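Local structure of D-alanyl-D-alanine carboxypeptidase DacD (Escherichia coli, 5FSR) at residues A[85-91]-A[114-120]; A[74-79]-A[195-199]; A[69-73]-A[152-157]. The protein removes the C-terminal D-alanyl residue from sugar-peptide precursors of the bacterial cell wall, as a serine-type, penicillin-binding DD-carboxypeptidase. One frame throughout, in Å; residues are numbered along the deposited sequence. Where two conformers were deposited one is given.

Contact 1 (A[85-91]-A[114-120]); sequences PDDIVTV and GDRVSVR
I88 lies crosswise to R116 on the more exposed face of a two-stranded antiparallel sheet, with I88 CG2 lying over one face of the guanidinium, 3.3 Å from R116 NH2. The arginine can fold back in this way because its chain bends at chi3 (58°); T90 OG1 approaches the same group obliquely, 3.5 Å from R116 NH1. On the buried face, V89 CG2 meets V119 CG2 at 4.0 Å, and V91 CG2 lies 4.3 Å from V117 CG2. V89 and V117 form the hydrogen-bonded pair, exchanging two nearly straight backbone bonds, V89 N to V117 O and V117 N to V89 O. At the other end R120 N donates to P85 O (2.8 Å). R120 also bends at chi3 (-44°), laying its guanidinium over P85 CB, while D86 OD2 forms a long salt bridge to R120 NH2 (3.6 Å). S118 holds the N-cap position, its OG accepting from D121 N, and D87 OD2 is hydrogen-bonded to Y141 OH. Strand 116-118 passes directly into helix 119-127, with V89 and V117 packed on L122 of that helix and V89 and V119 on Y141 of helix 132-143.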
ATOM      1  N   PRO A  85     -20.585  -2.321   3.951  1.00 32.55           N
ATOM      2  CA  PRO A  85     -20.052  -1.528   5.074  1.00 31.26           C
ATOM      3  C   PRO A  85     -21.105  -1.168   6.137  1.00 31.99           C
ATOM      4  O   PRO A  85     -20.753  -0.880   7.295  1.00 31.48           O
ATOM      5  CB  PRO A  85     -19.477  -0.264   4.403  1.00 31.12           C
ATOM      6  CG  PRO A  85     -19.466  -0.521   2.937  1.00 31.36           C
ATOM      7  CD  PRO A  85     -20.453  -1.603   2.658  1.00 32.59           C
ATOM      8  N   ASP A  86     -22.376  -1.144   5.737  1.00 33.34           N
ATOM      9  CA  ASP A  86     -23.533  -0.978   6.675  1.00 34.34           C
ATOM     10  C   ASP A  86     -23.908  -2.166   7.557  1.00 34.16           C
ATOM     11  O   ASP A  86     -24.711  -2.009   8.497  1.00 35.28           O
ATOM     12  CB  ASP A  86     -24.773  -0.524   5.895  1.00 36.31           C
ATOM     13  CG  ASP A  86     -24.648   0.887   5.417  1.00 36.98           C
ATOM     14  OD1 ASP A  86     -24.586   1.779   6.292  1.00 37.35           O
ATOM     15  OD2 ASP A  86     -24.539   1.103   4.187  1.00 37.44           O
ATOM     16  N   ASP A  87     -23.349  -3.341   7.265  1.00 32.75           N
ATOM     17  CA  ASP A  87     -23.620  -4.535   8.040  1.00 32.52           C
ATOM     18  C   ASP A  87     -23.266  -4.323   9.515  1.00 31.75           C
ATOM     19  O   ASP A  87     -22.177  -3.813   9.825  1.00 30.32           O
ATOM     20  CB  ASP A  87     -22.796  -5.700   7.510  1.00 31.75           C
ATOM     21  CG  ASP A  87     -23.275  -6.209   6.176  1.00 32.68           C
ATOM     22  OD1 ASP A  87     -24.116  -5.578   5.503  1.00 33.70           O
ATOM     23  OD2 ASP A  87     -22.767  -7.272   5.801  1.00 32.58           O
ATOM     24  N   ILE A  88     -24.188  -4.744  10.396  1.00 32.55           N
ATOM     25  CA  ILE A  88     -24.108  -4.556  11.858  1.00 32.34           C
ATOM     26  C   ILE A  88     -23.529  -5.813  12.491  1.00 31.37           C
ATOM     27  O   ILE A  88     -24.149  -6.859  12.511  1.00 32.49           O
ATOM     28  CB  ILE A  88     -25.504  -4.253  12.478  1.00 34.31           C
ATOM     29  CG1 ILE A  88     -26.147  -3.003  11.842  1.00 35.22           C
ATOM     30  CG2 ILE A  88     -25.429  -4.104  14.006  1.00 34.74           C
ATOM     31  CD1 ILE A  88     -25.327  -1.731  11.919  1.00 34.48           C
ATOM     32  N   VAL A  89     -22.348  -5.682  13.050  1.00 29.79           N
ATOM     33  CA  VAL A  89     -21.570  -6.787  13.515  1.00 29.02           C
ATOM     34  C   VAL A  89     -21.623  -6.782  15.025  1.00 29.79           C
ATOM     35  O   VAL A  89     -21.607  -5.717  15.671  1.00 29.90           O
ATOM     36  CB  VAL A  89     -20.118  -6.655  12.974  1.00 27.33           C
ATOM     37  CG1 VAL A  89     -19.180  -7.653  13.634  1.00 26.93           C
ATOM     38  CG2 VAL A  89     -20.126  -6.849  11.447  1.00 26.83           C
ATOM     39  N   THR A  90     -21.662  -7.972  15.603  1.00 30.47           N
ATOM     40  CA  THR A  90     -21.722  -8.077  17.038  1.00 31.49           C
ATOM     41  C   THR A  90     -20.366  -8.541  17.516  1.00 31.03           C
ATOM     42  O   THR A  90     -19.783  -9.461  16.944  1.00 30.63           O
ATOM     43  CB  THR A  90     -22.860  -9.000  17.504  1.00 33.03           C
ATOM     44  OG1 THR A  90     -24.025  -8.752  16.707  1.00 33.61           O
ATOM     45  CG2 THR A  90     -23.180  -8.722  18.980  1.00 34.16           C
ATOM     46  N   VAL A  91     -19.868  -7.877  18.555  1.00 31.42           N
ATOM     47  CA  VAL A  91     -18.521  -8.074  19.057  1.00 31.19           C
ATOM     48  C   VAL A  91     -18.617  -9.267  20.005  1.00 32.49           C
ATOM     49  O   VAL A  91     -19.343  -9.185  20.970  1.00 33.97           O
ATOM     50  CB  VAL A  91     -18.043  -6.801  19.824  1.00 31.38           C
ATOM     51  CG1 VAL A  91     -16.650  -6.962  20.419  1.00 31.19           C
ATOM     52  CG2 VAL A  91     -18.030  -5.585  18.922  1.00 30.49           C
ATOM     53  N   GLY A 114     -20.855  -7.624  23.064  1.00 35.07           N
ATOM     54  CA  GLY A 114     -22.247  -7.198  22.896  1.00 35.84           C
ATOM     55  C   GLY A 114     -22.444  -5.893  22.151  1.00 35.26           C
ATOM     56  O   GLY A 114     -23.586  -5.564  21.796  1.00 35.91           O
ATOM     57  N   ASP A 115     -21.363  -5.144  21.921  1.00 34.17           N
ATOM     58  CA  ASP A 115     -21.429  -3.983  21.045  1.00 33.72           C
ATOM     59  C   ASP A 115     -21.795  -4.407  19.617  1.00 32.84           C
ATOM     60  O   ASP A 115     -21.237  -5.359  19.067  1.00 31.66           O
ATOM     61  CB  ASP A 115     -20.103  -3.215  20.998  1.00 32.89           C
ATOM     62  CG  ASP A 115     -19.880  -2.314  22.194  1.00 34.17           C
ATOM     63  OD1 ASP A 115     -20.779  -2.120  23.071  1.00 35.77           O
ATOM     64  OD2 ASP A 115     -18.747  -1.792  22.236  1.00 33.65           O
ATOM     65  N   ARG A 116     -22.727  -3.657  19.047  1.00 33.59           N
ATOM     66  CA  ARG A 116     -23.202  -3.841  17.705  1.00 33.33           C
ATOM     67  C   ARG A 116     -22.671  -2.659  16.870  1.00 32.39           C
ATOM     68  O   ARG A 116     -23.054  -1.500  17.098  1.00 33.21           O
ATOM     69  CB  ARG A 116     -24.729  -3.925  17.712  1.00 35.33           C
ATOM     70  CG  ARG A 116     -25.235  -5.297  18.179  1.00 36.41           C
ATOM     71  CD  ARG A 116     -26.763  -5.396  18.333  1.00 38.55           C
ATOM     72  NE  ARG A 116     -27.509  -5.085  17.102  1.00 39.31           N
ATOM     73  CZ  ARG A 116     -27.617  -5.887  16.019  1.00 39.33           C
ATOM     74  NH1 ARG A 116     -27.073  -7.114  15.984  1.00 38.84           N
ATOM     75  NH2 ARG A 116     -28.310  -5.473  14.956  1.00 40.01           N
ATOM     76  N   VAL A 117     -21.791  -2.969  15.914  1.00 30.60           N
ATOM     77  CA  VAL A 117     -20.982  -1.960  15.197  1.00 29.49           C
ATOM     78  C   VAL A 117     -21.000  -2.245  13.681  1.00 28.46           C
ATOM     79  O   VAL A 117     -21.010  -3.416  13.260  1.00 27.69           O
ATOM     80  CB  VAL A 117     -19.515  -1.993  15.692  1.00 28.56           C
ATOM     81  CG1 VAL A 117     -18.667  -0.894  15.044  1.00 27.97           C
ATOM     82  CG2 VAL A 117     -19.464  -1.868  17.206  1.00 29.60           C
ATOM     83  N   SER A 118     -21.004  -1.175  12.874  1.00 28.24           N
ATOM     84  CA  SER A 118     -20.952  -1.312  11.411  1.00 27.51           C
ATOM     85  C   SER A 118     -19.605  -1.891  10.986  1.00 25.66           C
ATOM     86  O   SER A 118     -18.628  -1.782  11.732  1.00 25.01           O
ATOM     87  CB  SER A 118     -21.311   0.007  10.649  1.00 28.09           C
ATOM     88  OG  SER A 118     -20.573   1.146  11.056  1.00 27.97           O
ATOM     89  N   VAL A 119     -19.591  -2.584   9.842  1.00 25.05           N
ATOM     90  CA  VAL A 119     -18.358  -2.897   9.109  1.00 23.68           C
ATOM     91  C   VAL A 119     -17.553  -1.613   8.865  1.00 23.07           C
ATOM     92  O   VAL A 119     -16.369  -1.596   9.115  1.00 22.11           O
ATOM     93  CB  VAL A 119     -18.643  -3.669   7.790  1.00 23.77           C
ATOM     94  CG1 VAL A 119     -17.465  -3.608   6.819  1.00 22.74           C
ATOM     95  CG2 VAL A 119     -18.950  -5.131   8.090  1.00 24.04           C
ATOM     96  N   ARG A 120     -18.211  -0.544   8.428  1.00 23.82           N
ATOM     97  CA  ARG A 120     -17.570   0.759   8.254  1.00 23.86           C
ATOM     98  C   ARG A 120     -16.830   1.277   9.476  1.00 23.70           C
ATOM     99  O   ARG A 120     -15.654   1.681   9.359  1.00 22.72           O
ATOM    100  CB  ARG A 120     -18.602   1.797   7.822  1.00 25.45           C
ATOM    101  CG  ARG A 120     -18.009   3.097   7.298  1.00 25.82           C
ATOM    102  CD  ARG A 120     -19.041   4.164   7.011  1.00 27.60           C
ATOM    103  NE  ARG A 120     -20.211   3.635   6.310  1.00 28.71           N
ATOM    104  CZ  ARG A 120     -20.343   3.477   4.990  1.00 29.16           C
ATOM    105  NH1 ARG A 120     -19.361   3.812   4.142  1.00 28.76           N
ATOM    106  NH2 ARG A 120     -21.490   3.001   4.490  1.00 30.40           N
TER

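Contact 2 (A[74-79]-A[195-199]); sequences VDRAID and GEPEF
G195 passes close to the guanidinium of R76, its CA 3.3 Å from R76 NH2 in an oblique approach. The lack of a side chain permits this closeness, since a CB would run into both R76 NH2 and D75 OD2. At E196, the N-cap position of helix 197-201, comes the hydrogen bond that joins the segments: its backbone N donates to D75 OD2 (2.8 Å, N-H...O angle 145°) on the syn lone pair of that oxygen. The D75 carboxylate reaches across because its CG stands opposite the backbone N (chi1 176°). The E196 side chain, bent at chi2, lies across the end of helix 66-79, where OE2 meets I78 CG2 at 3.4 Å and OE1 comes 3.4 Å from D79 OD1, a close approach of two like-charged acceptors and not a bond. In the first turn of helix 197-201, F199 brings its ring against helix 66-79: D75 CB sits over one face, 4.3 Å from the centroid and 14° off the normal, a CH-pi contact, while V74 CG1 (3.7 Å from F199 CE2) and I78 CD1 approach obliquely. S123 and I127 of helix 119-127 also touch the F199 side chain. The two oxygens of D75 divide their work. OD2 serves the E196 amide, whereas OD1 takes both R76 NE and R76 NH2 (2.6 Å) in a side-on grip that should hold the carboxylate's rotation. D79 OD2, 3.8 Å from R76 NH1 and above the guanidinium plane, completes a D75-R76-D79 salt-bridge network, whose arginine probably offsets part of the negative charge that D75, D79 and E196 bring together.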
ATOM      1  N   VAL A  74     -10.903  -7.192   3.976  1.00 20.22           N
ATOM      2  CA  VAL A  74     -12.184  -6.503   4.221  1.00 20.67           C
ATOM      3  C   VAL A  74     -12.690  -5.808   2.980  1.00 21.05           C
ATOM      4  O   VAL A  74     -13.865  -5.942   2.643  1.00 21.78           O
ATOM      5  CB  VAL A  74     -12.129  -5.457   5.378  1.00 20.11           C
ATOM      6  CG1 VAL A  74     -13.481  -4.747   5.532  1.00 20.59           C
ATOM      7  CG2 VAL A  74     -11.718  -6.128   6.691  1.00 20.08           C
ATOM      8  N   ASP A  75     -11.796  -5.048   2.335  1.00 20.81           N
ATOM      9  CA  ASP A  75     -12.070  -4.433   1.029  1.00 21.35           C
ATOM     10  C   ASP A  75     -12.587  -5.446   0.014  1.00 22.20           C
ATOM     11  O   ASP A  75     -13.576  -5.190  -0.673  1.00 23.03           O
ATOM     12  CB  ASP A  75     -10.796  -3.731   0.513  1.00 20.99           C
ATOM     13  CG  ASP A  75     -10.954  -3.142  -0.879  1.00 21.46           C
ATOM     14  OD1 ASP A  75     -11.085  -3.926  -1.855  1.00 22.03           O
ATOM     15  OD2 ASP A  75     -10.911  -1.901  -0.995  1.00 21.37           O
ATOM     16  N   ARG A  76     -11.911  -6.578  -0.099  1.00 22.36           N
ATOM     17  CA  ARG A  76     -12.275  -7.591  -1.120  1.00 23.79           C
ATOM     18  C   ARG A  76     -13.575  -8.283  -0.763  1.00 24.91           C
ATOM     19  O   ARG A  76     -14.326  -8.675  -1.645  1.00 25.99           O
ATOM     20  CB  ARG A  76     -11.179  -8.649  -1.286  1.00 24.00           C
ATOM     21  CG  ARG A  76      -9.808  -8.128  -1.739  1.00 23.36           C
ATOM     22  CD  ARG A  76      -9.829  -7.680  -3.184  1.00 24.00           C
ATOM     23  NE  ARG A  76     -10.250  -6.279  -3.293  1.00 23.78           N
ATOM     24  CZ  ARG A  76     -10.503  -5.660  -4.437  1.00 24.55           C
ATOM     25  NH1 ARG A  76     -10.428  -6.319  -5.599  1.00 25.83           N
ATOM     26  NH2 ARG A  76     -10.861  -4.389  -4.429  1.00 24.43           N
ATOM     27  N   ALA A  77     -13.858  -8.405   0.547  1.00 24.85           N
ATOM     28  CA  ALA A  77     -15.157  -8.911   1.000  1.00 25.83           C
ATOM     29  C   ALA A  77     -16.287  -7.976   0.613  1.00 26.54           C
ATOM     30  O   ALA A  77     -17.325  -8.423   0.188  1.00 27.74           O
ATOM     31  CB  ALA A  77     -15.135  -9.178   2.493  1.00 25.57           C
ATOM     32  N   ILE A  78     -16.063  -6.668   0.693  1.00 26.32           N
ATOM     33  CA  ILE A  78     -17.067  -5.679   0.208  1.00 27.49           C
ATOM     34  C   ILE A  78     -17.221  -5.697  -1.329  1.00 28.96           C
ATOM     35  O   ILE A  78     -18.311  -5.626  -1.866  1.00 30.01           O
ATOM     36  CB  ILE A  78     -16.717  -4.249   0.660  1.00 26.68           C
ATOM     37  CG1 ILE A  78     -16.682  -4.191   2.198  1.00 26.19           C
ATOM     38  CG2 ILE A  78     -17.746  -3.248   0.136  1.00 27.77           C
ATOM     39  CD1 ILE A  78     -16.020  -2.972   2.788  1.00 25.44           C
ATOM     40  N   ASP A  79     -16.093  -5.793  -2.024  1.00 29.17           N
ATOM     41  CA  ASP A  79     -16.054  -5.710  -3.471  1.00 30.67           C
ATOM     42  C   ASP A  79     -16.805  -6.881  -4.165  1.00 32.79           C
ATOM     43  O   ASP A  79     -17.456  -6.671  -5.181  1.00 34.12           O
ATOM     44  CB  ASP A  79     -14.595  -5.628  -3.897  1.00 29.89           C
ATOM     45  CG  ASP A  79     -14.436  -5.573  -5.381  1.00 31.03           C
ATOM     46  OD1 ASP A  79     -14.603  -4.487  -5.983  1.00 31.30           O
ATOM     47  OD2 ASP A  79     -14.167  -6.645  -5.927  1.00 31.87           O
ATOM     48  N   GLY A 195      -8.351  -0.593  -4.853  1.00 22.66           N
ATOM     49  CA  GLY A 195      -9.525  -1.363  -4.533  1.00 23.76           C
ATOM     50  C   GLY A 195     -10.691  -0.424  -4.407  1.00 24.99           C
ATOM     51  O   GLY A 195     -10.784   0.552  -5.132  1.00 25.39           O
ATOM     52  N   GLU A 196     -11.538  -0.689  -3.416  1.00 25.81           N
ATOM     53  CA  GLU A 196     -12.745   0.090  -3.240  1.00 27.53           C
ATOM     54  C   GLU A 196     -12.442   1.579  -2.890  1.00 27.59           C
ATOM     55  O   GLU A 196     -11.673   1.869  -1.971  1.00 26.55           O
ATOM     56  CB  GLU A 196     -13.652  -0.559  -2.197  1.00 28.15           C
ATOM     57  CG  GLU A 196     -15.077  -0.225  -2.447  1.00 29.94           C
ATOM     58  CD  GLU A 196     -15.874  -1.375  -2.888  1.00 30.72           C
ATOM     59  OE1 GLU A 196     -15.340  -2.276  -3.517  1.00 30.98           O
ATOM     60  OE2 GLU A 196     -17.058  -1.365  -2.594  1.00 32.42           O
ATOM     61  N   PRO A 197     -13.036   2.524  -3.619  1.00 28.98           N
ATOM     62  CA  PRO A 197     -12.551   3.922  -3.440  1.00 29.41           C
ATOM     63  C   PRO A 197     -12.664   4.488  -2.013  1.00 29.02           C
ATOM     64  O   PRO A 197     -11.694   5.086  -1.503  1.00 28.84           O
ATOM     65  CB  PRO A 197     -13.407   4.733  -4.444  1.00 31.10           C
ATOM     66  CG  PRO A 197     -13.838   3.734  -5.482  1.00 31.62           C
ATOM     67  CD  PRO A 197     -13.956   2.403  -4.771  1.00 30.78           C
ATOM     68  N   GLU A 198     -13.821   4.265  -1.381  1.00 29.40           N
ATOM     69  CA  GLU A 198     -14.092   4.779  -0.038  1.00 29.03           C
ATOM     70  C   GLU A 198     -13.429   3.959   1.038  1.00 27.12           C
ATOM     71  O   GLU A 198     -13.452   4.346   2.197  1.00 27.19           O
ATOM     72  CB  GLU A 198     -15.604   4.879   0.255  1.00 30.65           C
ATOM     73  CG  GLU A 198     -16.475   5.453  -0.868  1.00 32.45           C
ATOM     74  CD  GLU A 198     -15.929   6.693  -1.564  1.00 33.26           C
ATOM     75  OE1 GLU A 198     -15.143   7.503  -0.988  1.00 32.91           O
ATOM     76  OE2 GLU A 198     -16.321   6.854  -2.735  1.00 34.51           O
ATOM     77  N   PHE A 199     -12.849   2.819   0.698  1.00 25.51           N
ATOM     78  CA  PHE A 199     -12.092   2.114   1.690  1.00 23.89           C
ATOM     79  C   PHE A 199     -10.775   2.837   1.852  1.00 23.31           C
ATOM     80  O   PHE A 199     -10.446   3.297   2.973  1.00 23.55           O
ATOM     81  CB  PHE A 199     -11.884   0.670   1.337  1.00 23.05           C
ATOM     82  CG  PHE A 199     -11.581  -0.158   2.506  1.00 22.28           C
ATOM     83  CD1 PHE A 199     -10.276  -0.312   2.943  1.00 21.51           C
ATOM     84  CD2 PHE A 199     -12.632  -0.733   3.245  1.00 22.65           C
ATOM     85  CE1 PHE A 199     -10.006  -1.080   4.070  1.00 21.08           C
ATOM     86  CE2 PHE A 199     -12.376  -1.462   4.374  1.00 22.03           C
ATOM     87  CZ  PHE A 199     -11.065  -1.650   4.777  1.00 21.49           C
TER

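Contact 3 (A[69-73]-A[152-157]); sequences MTGYV and MMNNYA
M69 and M153 run antiparallel alongside each other, with M69 CG against M153 CB at 3.9 Å. Bends at chi2 (46°) and chi3 carry the M69 methyl on to the backbone of the other helix, where CE lies 3.4 Å from A157 N and also touches Y156 CB. One turn later V73 divides its branches: CG1 meets M152 CE (3.7 Å), and CG2 fits between M153 CG and the Y156 ring, 3.8 Å from Y156 CD2. The two tyrosines make an offset edge-to-face pair, the edge of Y72 directed at the face of Y156, with centroids 5.8 Å apart and planes at 89°. M153 CE ends 3.3 Å from T70 OG1, a hydroxyl whose hydrogen bond is to V170 O. Farther out, F167 and L188 pack on M69, A191 and I192 of helix 182-193 on Y72, and I142 of helix 132-143 on M152, while Y156 also touches R76. The short helix axes pass 9.7 Å apart at 93°, so the packing is nearly perpendicular. It belongs to the helical core around helix 66-79, which begins within the S-x-x-K motif of penicillin-binding serine peptidases: S64, the probable nucleophile, lies just before it and K67, the probable proton acceptor, in its first turn, about 5 Å from the T70 side chain.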
ATOM      1  N   MET A  69      -2.864  -5.860   4.968  1.00 18.64           N
ATOM      2  CA  MET A  69      -3.514  -7.067   4.405  1.00 19.07           C
ATOM      3  C   MET A  69      -4.876  -7.331   5.010  1.00 19.28           C
ATOM      4  O   MET A  69      -5.820  -7.703   4.306  1.00 19.43           O
ATOM      5  CB  MET A  69      -2.640  -8.298   4.564  1.00 19.87           C
ATOM      6  CG  MET A  69      -3.223  -9.564   3.948  1.00 20.54           C
ATOM      7  SD  MET A  69      -3.849  -9.235   2.296  1.00 20.34           S
ATOM      8  CE  MET A  69      -2.491  -9.865   1.286  1.00 20.99           C
ATOM      9  N   THR A  70      -4.998  -7.084   6.313  1.00 19.74           N
ATOM     10  CA  THR A  70      -6.242  -7.342   7.043  1.00 20.16           C
ATOM     11  C   THR A  70      -7.308  -6.436   6.434  1.00 19.94           C
ATOM     12  O   THR A  70      -8.392  -6.915   6.070  1.00 20.34           O
ATOM     13  CB  THR A  70      -6.026  -7.144   8.562  1.00 20.63           C
ATOM     14  OG1 THR A  70      -5.014  -8.069   9.020  1.00 21.06           O
ATOM     15  CG2 THR A  70      -7.331  -7.268   9.371  1.00 20.99           C
ATOM     16  N   GLY A  71      -7.001  -5.149   6.289  1.00 19.60           N
ATOM     17  CA  GLY A  71      -7.937  -4.227   5.603  1.00 19.75           C
ATOM     18  C   GLY A  71      -8.264  -4.635   4.163  1.00 19.85           C
ATOM     19  O   GLY A  71      -9.362  -4.350   3.645  1.00 20.43           O
ATOM     20  N   TYR A  72      -7.292  -5.260   3.502  1.00 19.65           N
ATOM     21  CA  TYR A  72      -7.435  -5.639   2.110  1.00 19.64           C
ATOM     22  C   TYR A  72      -8.438  -6.749   2.006  1.00 19.98           C
ATOM     23  O   TYR A  72      -9.315  -6.668   1.160  1.00 20.41           O
ATOM     24  CB  TYR A  72      -6.090  -6.019   1.435  1.00 19.44           C
ATOM     25  CG  TYR A  72      -6.258  -6.170  -0.070  1.00 19.75           C
ATOM     26  CD1 TYR A  72      -6.485  -5.060  -0.876  1.00 19.66           C
ATOM     27  CD2 TYR A  72      -6.224  -7.408  -0.679  1.00 20.51           C
ATOM     28  CE1 TYR A  72      -6.674  -5.184  -2.245  1.00 20.15           C
ATOM     29  CE2 TYR A  72      -6.404  -7.544  -2.058  1.00 21.18           C
ATOM     30  CZ  TYR A  72      -6.621  -6.415  -2.838  1.00 20.88           C
ATOM     31  OH  TYR A  72      -6.823  -6.546  -4.192  1.00 21.61           O
ATOM     32  N   VAL A  73      -8.333  -7.773   2.857  1.00 20.03           N
ATOM     33  CA  VAL A  73      -9.400  -8.821   2.892  1.00 20.77           C
ATOM     34  C   VAL A  73     -10.799  -8.196   3.101  1.00 20.80           C
ATOM     35  O   VAL A  73     -11.746  -8.585   2.430  1.00 21.54           O
ATOM     36  CB  VAL A  73      -9.150  -9.925   3.961  1.00 21.27           C
ATOM     37  CG1 VAL A  73     -10.332 -10.875   4.029  1.00 22.30           C
ATOM     38  CG2 VAL A  73      -7.885 -10.722   3.655  1.00 21.50           C
ATOM     39  N   MET A 152      -7.408 -16.709   4.191  1.00 30.80           N
ATOM     40  CA  MET A 152      -7.724 -15.695   3.186  1.00 30.03           C
ATOM     41  C   MET A 152      -6.619 -14.666   2.999  1.00 28.38           C
ATOM     42  O   MET A 152      -6.403 -14.206   1.892  1.00 28.43           O
ATOM     43  CB  MET A 152      -9.014 -14.934   3.535  1.00 29.92           C
ATOM     44  CG  MET A 152     -10.294 -15.761   3.612  1.00 31.71           C
ATOM     45  SD  MET A 152     -11.644 -14.770   4.247  1.00 31.99           S
ATOM     46  CE  MET A 152     -12.132 -13.831   2.803  1.00 31.63           C
ATOM     47  N   MET A 153      -5.962 -14.262   4.085  1.00 27.25           N
ATOM     48  CA  MET A 153      -4.820 -13.350   4.006  1.00 25.79           C
ATOM     49  C   MET A 153      -3.659 -13.926   3.183  1.00 26.14           C
ATOM     50  O   MET A 153      -2.955 -13.202   2.510  1.00 25.05           O
ATOM     51  CB  MET A 153      -4.290 -13.010   5.406  1.00 25.25           C
ATOM     52  CG  MET A 153      -5.196 -12.172   6.287  1.00 24.39           C
ATOM     53  SD  MET A 153      -4.535 -12.081   7.965  1.00 24.33           S
ATOM     54  CE  MET A 153      -3.407 -10.727   7.833  1.00 23.59           C
ATOM     55  N   ASN A 154      -3.449 -15.231   3.315  1.00 27.74           N
ATOM     56  CA  ASN A 154      -2.418 -15.969   2.588  1.00 28.75           C
ATOM     57  C   ASN A 154      -2.823 -16.259   1.165  1.00 29.20           C
ATOM     58  O   ASN A 154      -1.957 -16.208   0.269  1.00 29.76           O
ATOM     59  CB  ASN A 154      -1.977 -17.223   3.355  1.00 30.42           C
ATOM     60  CG  ASN A 154      -1.191 -16.857   4.601  1.00 30.36           C
ATOM     61  OD1 ASN A 154      -0.762 -15.739   4.709  1.00 29.42           O
ATOM     62  ND2 ASN A 154      -1.033 -17.768   5.545  1.00 31.94           N
ATOM     63  N   ASN A 155      -4.113 -16.488   0.935  1.00 29.30           N
ATOM     64  CA  ASN A 155      -4.649 -16.581  -0.431  1.00 29.95           C
ATOM     65  C   ASN A 155      -4.513 -15.260  -1.234  1.00 28.81           C
ATOM     66  O   ASN A 155      -4.298 -15.298  -2.442  1.00 29.29           O
ATOM     67  CB  ASN A 155      -6.113 -17.028  -0.434  0.50 30.55           C
ATOM     68  CG  ASN A 155      -6.303 -18.428   0.128  0.50 32.21           C
ATOM     69  OD1 ASN A 155      -5.400 -19.251   0.096  0.50 33.19           O
ATOM     70  ND2 ASN A 155      -7.490 -18.691   0.660  0.50 32.54           N
ATOM     71  N   TYR A 156      -4.601 -14.115  -0.568  1.00 27.44           N
ATOM     72  CA  TYR A 156      -4.540 -12.826  -1.262  1.00 26.45           C
ATOM     73  C   TYR A 156      -3.092 -12.367  -1.394  1.00 26.27           C
ATOM     74  O   TYR A 156      -2.781 -11.639  -2.310  1.00 26.01           O
ATOM     75  CB  TYR A 156      -5.397 -11.746  -0.582  1.00 25.26           C
ATOM     76  CG  TYR A 156      -6.894 -11.798  -0.902  1.00 25.63           C
ATOM     77  CD1 TYR A 156      -7.380 -11.502  -2.191  1.00 25.93           C
ATOM     78  CD2 TYR A 156      -7.824 -12.142   0.094  1.00 25.78           C
ATOM     79  CE1 TYR A 156      -8.740 -11.544  -2.480  1.00 26.70           C
ATOM     80  CE2 TYR A 156      -9.197 -12.201  -0.174  1.00 26.50           C
ATOM     81  CZ  TYR A 156      -9.663 -11.891  -1.449  1.00 27.04           C
ATOM     82  OH  TYR A 156     -11.030 -11.951  -1.677  1.00 27.69           O
ATOM     83  N   ALA A 157      -2.205 -12.795  -0.512  1.00 26.60           N
ATOM     84  CA  ALA A 157      -0.779 -12.623  -0.782  1.00 26.92           C
ATOM     85  C   ALA A 157      -0.363 -13.475  -1.991  1.00 28.43           C
ATOM     86  O   ALA A 157       0.394 -13.019  -2.810  1.00 28.49           O
ATOM     87  CB  ALA A 157       0.047 -12.988   0.433  1.00 27.17           C
TER

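From the N-terminal side, helix 66-79 enters first, supplying 69-73 to contact 3 and then 74-79 to contact 2. The chain next runs through 85-91 and returns at 114-120, closing contact 1 as the shortest loop, with 22 intervening residues that contain neither helix nor strand. Contact 3 closes at 152-157 and contact 2 at 195-199, so these two cross along the sequence, while contact 1 nests inside both. Contacts 2 and 3 touch, among other places, where F199 CE1 lies 3.4 Å from G71 O; contact 1 meets contact 2 through P85 CD and I78 CG2. Helix 66-79 is thereby tied to helices 146-159 and 197-201, with the small sheet beyond its C-terminal end.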